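Glucose dehydrogenase (Serratia sp. FS14, PDB 7CDY) is a single-chain beta-propeller protein of the glucose/sorbosone dehydrogenase family that carries a bound calcium ion. Local coordinates at residues A[334-337]-A[338-342]; A[279-283]-A[284-288]. All blocks are in the same frame, centred on the assembly; numbering follows the deposited sequence.

How the contacts relate
Contacts 1 and 2 both involve turns that lead into strands of the propeller. In series along the chain, contact 2 brings it into strand 284-289, in a four-stranded antiparallel sheet, and contact 1 later turns it from strand 330-334 into strand 339-345, in the sheet that also holds the N-terminal strand 3-19. Their centres lie 22 Å apart and their nearest atoms about 9 Å, so they do not touch. Strand 330-334 connects them: its L330 packs on W281 and F286 of contact 2, and its last residue, T334, opens contact 1. Neither includes the calcium ligands E217 and Y227, which belong to another part of the chain.

Contact 1. Residues A[334-337]-A[338-342]; sequences TDER and DGKLL
T334 and K340 pair across the mouth of a beta hairpin that links two antiparallel strands, 330-334 and 339-345. Two hydrogen bonds hold them. The backbone N of T334 reaches K340 O (3.0 Å) in the carbonyl plane, while the return bond runs from K340 N to the hydroxyl OG1 of T334 (2.9 Å), a side-chain atom replacing a backbone carbonyl. A chi1 of 73° sets T334 OG1 between its backbone N and carbonyl carbon, where it also donates to E336 OE2 over 2.8 Å, using the anti lone pair of that oxygen. The hydroxyl is thus gripped as acceptor and donor at once, and it restrains the E336 carboxylate. At the tip, a weak bond from G339 N to R337 O closes an inverse gamma turn about D338.

Charged groups gather on one side of the turn. The K340 chain bends twice, at chi2 and chi4, and brings NZ back over the loop to D338 O at 2.7 Å; D338 OD2 is a weaker partner, and E336 OE1 completes the salt-bridge network only at long range, 4.0 Å. The other carboxylate oxygen of D338, OD1, accepts from G10 N on strand 3-19, so the turn is also held to the N-terminal strand, consistent with a propeller whose chain ends meet in one sheet.

Apolar contact is slight: the same torsion of T334 leaves CG2 beside its backbone N, facing CD1 of L342, the two side chains crossing at about a right angle. Between E336 and D338 a water accepts from D338 N at 2.9 Å and donates to E336 OE1 at 3.1 Å.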
loop_
_atom_site.group_PDB
_atom_site.type_symbol
_atom_site.label_atom_id
_atom_site.label_comp_id
_atom_site.label_asym_id
_atom_site.label_seq_id
_atom_site.Cartn_x
_atom_site.Cartn_y
_atom_site.Cartn_z
ATOM N N THR A 334 -14.077 1.235 0.252
ATOM C CA THR A 334 -14.490 0.407 1.379
ATOM C C THR A 334 -14.361 -1.068 1.030
ATOM O O THR A 334 -14.675 -1.481 -0.091
ATOM C CB THR A 334 -15.907 0.734 1.879
ATOM O OG1 THR A 334 -16.884 0.257 0.941
ATOM C CG2 THR A 334 -16.070 2.221 2.071
ATOM N N ASP A 335 -13.879 -1.858 1.992
ATOM C CA ASP A 335 -13.554 -3.269 1.752
ATOM C C ASP A 335 -14.737 -4.149 2.134
ATOM O O ASP A 335 -14.816 -4.703 3.231
ATOM C CB ASP A 335 -12.308 -3.689 2.521
ATOM C CG ASP A 335 -11.992 -5.171 2.343
ATOM O OD1 ASP A 335 -12.321 -5.714 1.263
ATOM O OD2 ASP A 335 -11.444 -5.796 3.277
ATOM N N GLU A 336 -15.654 -4.302 1.186
ATOM C CA GLU A 336 -16.815 -5.163 1.362
ATOM C C GLU A 336 -17.247 -5.668 -0.003
ATOM O O GLU A 336 -16.759 -5.210 -1.039
ATOM C CB GLU A 336 -17.966 -4.426 2.049
ATOM C CG GLU A 336 -18.342 -3.158 1.340
ATOM C CD GLU A 336 -19.291 -2.281 2.127
ATOM O OE1 GLU A 336 -20.381 -2.766 2.506
ATOM O OE2 GLU A 336 -18.950 -1.099 2.358
ATOM N N ARG A 337 -18.171 -6.633 0.008
ATOM C CA ARG A 337 -18.703 -7.177 -1.240
ATOM C C ARG A 337 -19.396 -6.097 -2.066
ATOM O O ARG A 337 -19.203 -6.009 -3.286
ATOM C CB ARG A 337 -19.672 -8.314 -0.924
ATOM C CG ARG A 337 -19.874 -9.295 -2.049
ATOM C CD ARG A 337 -20.912 -10.322 -1.676
ATOM N NE ARG A 337 -20.375 -11.665 -1.653
ATOM C CZ ARG A 337 -21.030 -12.732 -1.203
ATOM N NH1 ARG A 337 -20.466 -13.937 -1.219
ATOM N NH2 ARG A 337 -22.271 -12.592 -0.742
ATOM N N ASP A 338 -20.226 -5.281 -1.416
ATOM C CA ASP A 338 -20.803 -4.087 -2.036
ATOM C C ASP A 338 -19.934 -2.881 -1.679
ATOM O O ASP A 338 -20.322 -1.974 -0.941
ATOM C CB ASP A 338 -22.256 -3.906 -1.590
ATOM C CG ASP A 338 -22.942 -2.735 -2.276
ATOM O OD1 ASP A 338 -22.485 -2.299 -3.353
ATOM O OD2 ASP A 338 -23.947 -2.236 -1.722
ATOM N N GLY A 339 -18.716 -2.901 -2.220
ATOM C CA GLY A 339 -17.746 -1.878 -1.887
ATOM C C GLY A 339 -18.086 -0.547 -2.520
ATOM O O GLY A 339 -18.706 -0.476 -3.584
ATOM N N LYS A 340 -17.645 0.520 -1.861
ATOM C CA LYS A 340 -18.001 1.882 -2.227
ATOM C C LYS A 340 -16.763 2.721 -2.532
ATOM O O LYS A 340 -15.690 2.524 -1.943
ATOM C CB LYS A 340 -18.766 2.576 -1.085
ATOM C CG LYS A 340 -19.930 1.776 -0.482
ATOM C CD LYS A 340 -21.006 1.442 -1.496
ATOM C CE LYS A 340 -22.318 1.044 -0.803
ATOM N NZ LYS A 340 -22.141 -0.172 0.041
ATOM N N LEU A 341 -16.940 3.680 -3.443
ATOM C CA LEU A 341 -16.026 4.796 -3.634
ATOM C C LEU A 341 -16.650 6.010 -2.956
ATOM O O LEU A 341 -17.788 6.381 -3.275
ATOM C CB LEU A 341 -15.843 5.068 -5.130
ATOM C CG LEU A 341 -15.061 6.322 -5.528
ATOM C CD1 LEU A 341 -13.591 6.202 -5.145
ATOM C CD2 LEU A 341 -15.213 6.553 -7.035
ATOM N N LEU A 342 -15.923 6.617 -2.021
ATOM C CA LEU A 342 -16.418 7.746 -1.241
ATOM C C LEU A 342 -15.562 8.979 -1.476
ATOM O O LEU A 342 -14.331 8.890 -1.568
ATOM C CB LEU A 342 -16.367 7.441 0.260
ATOM C CG LEU A 342 -17.083 6.177 0.725
ATOM C CD1 LEU A 342 -16.880 5.980 2.220
ATOM C CD2 LEU A 342 -18.568 6.222 0.376
HETATM O O HOH W 1 -21.208 -5.480 1.332
#

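Contact 2. Residues A[279-283]-A[284-288]; sequences PAWRH and SLFIG
F286 presents the edge of its ring to the face of the W281 indole in a T-shaped (edge-to-face) pair. Its CZ lies over the centre of the indole, 3.4 Å from W281 CD2. The F286 ring and the six-membered ring of W281 have centroids 4.8 Å apart and planes inclined at 63°, and the two side chains cross at about a right angle.

The backbone that places W281 is a type II beta turn from W281 to S284, with H283 at positive phi (68°). The turn bond, S284 N to W281 O, is weak at 3.2 Å. Overlapping it, R282 N bonds to P279 O and closes the short 3-10 segment. A water reinforces the bend by donating to A280 O (3.0 Å) and R282 O and accepting from S284 OG (2.7 Å). The S284 hydroxyl also bonds to R297 NH1, so water and arginine both hold it.

Further out, R282 forms a salt bridge with D274 and bonds to G275 O, tying the turn to the start of the loop, just after strand 267-273. Strand 284-289 runs antiparallel between strands 267-273 and 294-301, and L330 of strand 330-334, from the adjacent sheet, packs against both W281 and F286.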
loop_
_atom_site.group_PDB
_atom_site.type_symbol
_atom_site.label_atom_id
_atom_site.label_comp_id
_atom_site.label_asym_id
_atom_site.label_seq_id
_atom_site.Cartn_x
_atom_site.Cartn_y
_atom_site.Cartn_z
ATOM N N PRO A 279 -8.048 23.963 4.306
ATOM C CA PRO A 279 -6.764 24.345 4.918
ATOM C C PRO A 279 -6.513 23.706 6.271
ATOM O O PRO A 279 -5.351 23.469 6.625
ATOM C CB PRO A 279 -6.863 25.874 5.018
ATOM C CG PRO A 279 -7.900 26.254 3.996
ATOM C CD PRO A 279 -8.884 25.131 3.979
ATOM N N ALA A 280 -7.567 23.406 7.032
ATOM C CA ALA A 280 -7.388 22.777 8.335
ATOM C C ALA A 280 -6.781 21.388 8.223
ATOM O O ALA A 280 -6.192 20.896 9.192
ATOM C CB ALA A 280 -8.726 22.697 9.072
ATOM N N TRP A 281 -6.912 20.747 7.066
ATOM C CA TRP A 281 -6.374 19.412 6.864
ATOM C C TRP A 281 -4.939 19.417 6.360
ATOM O O TRP A 281 -4.322 18.349 6.298
ATOM C CB TRP A 281 -7.250 18.641 5.874
ATOM C CG TRP A 281 -8.469 18.020 6.478
ATOM C CD1 TRP A 281 -8.863 18.065 7.783
ATOM C CD2 TRP A 281 -9.449 17.237 5.789
ATOM N NE1 TRP A 281 -10.032 17.358 7.949
ATOM C CE2 TRP A 281 -10.413 16.842 6.738
ATOM C CE3 TRP A 281 -9.607 16.834 4.459
ATOM C CZ2 TRP A 281 -11.515 16.058 6.398
ATOM C CZ3 TRP A 281 -10.703 16.059 4.126
ATOM C CH2 TRP A 281 -11.640 15.680 5.090
ATOM N N ARG A 282 -4.396 20.576 5.990
ATOM C CA ARG A 282 -3.027 20.616 5.497
ATOM C C ARG A 282 -2.071 20.154 6.588
ATOM O O ARG A 282 -2.282 20.416 7.776
ATOM C CB ARG A 282 -2.671 22.028 5.021
ATOM C CG ARG A 282 -3.472 22.466 3.794
ATOM C CD ARG A 282 -3.051 23.848 3.281
ATOM N NE ARG A 282 -1.602 23.999 3.212
ATOM C CZ ARG A 282 -0.837 23.461 2.270
ATOM N NH1 ARG A 282 -1.381 22.736 1.303
ATOM N NH2 ARG A 282 0.478 23.647 2.296
ATOM N N HIS A 283 -1.036 19.419 6.178
ATOM C CA HIS A 283 -0.050 18.847 7.091
ATOM C C HIS A 283 -0.630 17.737 7.968
ATOM O O HIS A 283 -0.123 17.464 9.055
ATOM C CB HIS A 283 0.700 19.917 7.896
ATOM C CG HIS A 283 1.482 20.856 7.030
ATOM N ND1 HIS A 283 2.656 20.489 6.409
ATOM C CD2 HIS A 283 1.232 22.130 6.644
ATOM C CE1 HIS A 283 3.109 21.505 5.695
ATOM N NE2 HIS A 283 2.264 22.512 5.822
ATOM N N SER A 284 -1.684 17.086 7.489
ATOM C CA SER A 284 -2.230 15.890 8.108
ATOM C C SER A 284 -1.955 14.679 7.224
ATOM O O SER A 284 -1.809 14.796 6.002
ATOM C CB SER A 284 -3.738 16.023 8.346
ATOM O OG SER A 284 -4.011 16.878 9.446
ATOM N N LEU A 285 -1.907 13.512 7.867
ATOM C CA LEU A 285 -1.744 12.221 7.210
ATOM C C LEU A 285 -2.991 11.405 7.512
ATOM O O LEU A 285 -3.353 11.227 8.680
ATOM C CB LEU A 285 -0.501 11.518 7.758
ATOM C CG LEU A 285 -0.286 10.070 7.328
ATOM C CD1 LEU A 285 -0.170 10.002 5.814
ATOM C CD2 LEU A 285 0.954 9.487 7.998
ATOM N N PHE A 286 -3.663 10.943 6.472
ATOM C CA PHE A 286 -4.891 10.176 6.620
ATOM C C PHE A 286 -4.622 8.698 6.354
ATOM O O PHE A 286 -3.932 8.344 5.389
ATOM C CB PHE A 286 -5.941 10.694 5.637
ATOM C CG PHE A 286 -6.495 12.034 6.005
ATOM C CD1 PHE A 286 -5.886 13.208 5.575
ATOM C CD2 PHE A 286 -7.619 12.127 6.798
ATOM C CE1 PHE A 286 -6.403 14.447 5.923
ATOM C CE2 PHE A 286 -8.152 13.356 7.144
ATOM C CZ PHE A 286 -7.535 14.520 6.702
ATOM N N ILE A 287 -5.184 7.834 7.206
ATOM C CA ILE A 287 -4.942 6.395 7.159
ATOM C C ILE A 287 -6.264 5.670 7.360
ATOM O O ILE A 287 -7.016 6.003 8.278
ATOM C CB ILE A 287 -3.939 5.982 8.256
ATOM C CG1 ILE A 287 -2.564 6.623 7.998
ATOM C CG2 ILE A 287 -3.850 4.455 8.365
ATOM C CD1 ILE A 287 -1.604 6.500 9.177
ATOM N N GLY A 288 -6.564 4.678 6.533
ATOM C CA GLY A 288 -7.784 3.916 6.729
ATOM C C GLY A 288 -7.644 2.902 7.852
ATOM O O GLY A 288 -6.554 2.407 8.144
HETATM O O HOH W 2 -3.612 19.496 9.670
#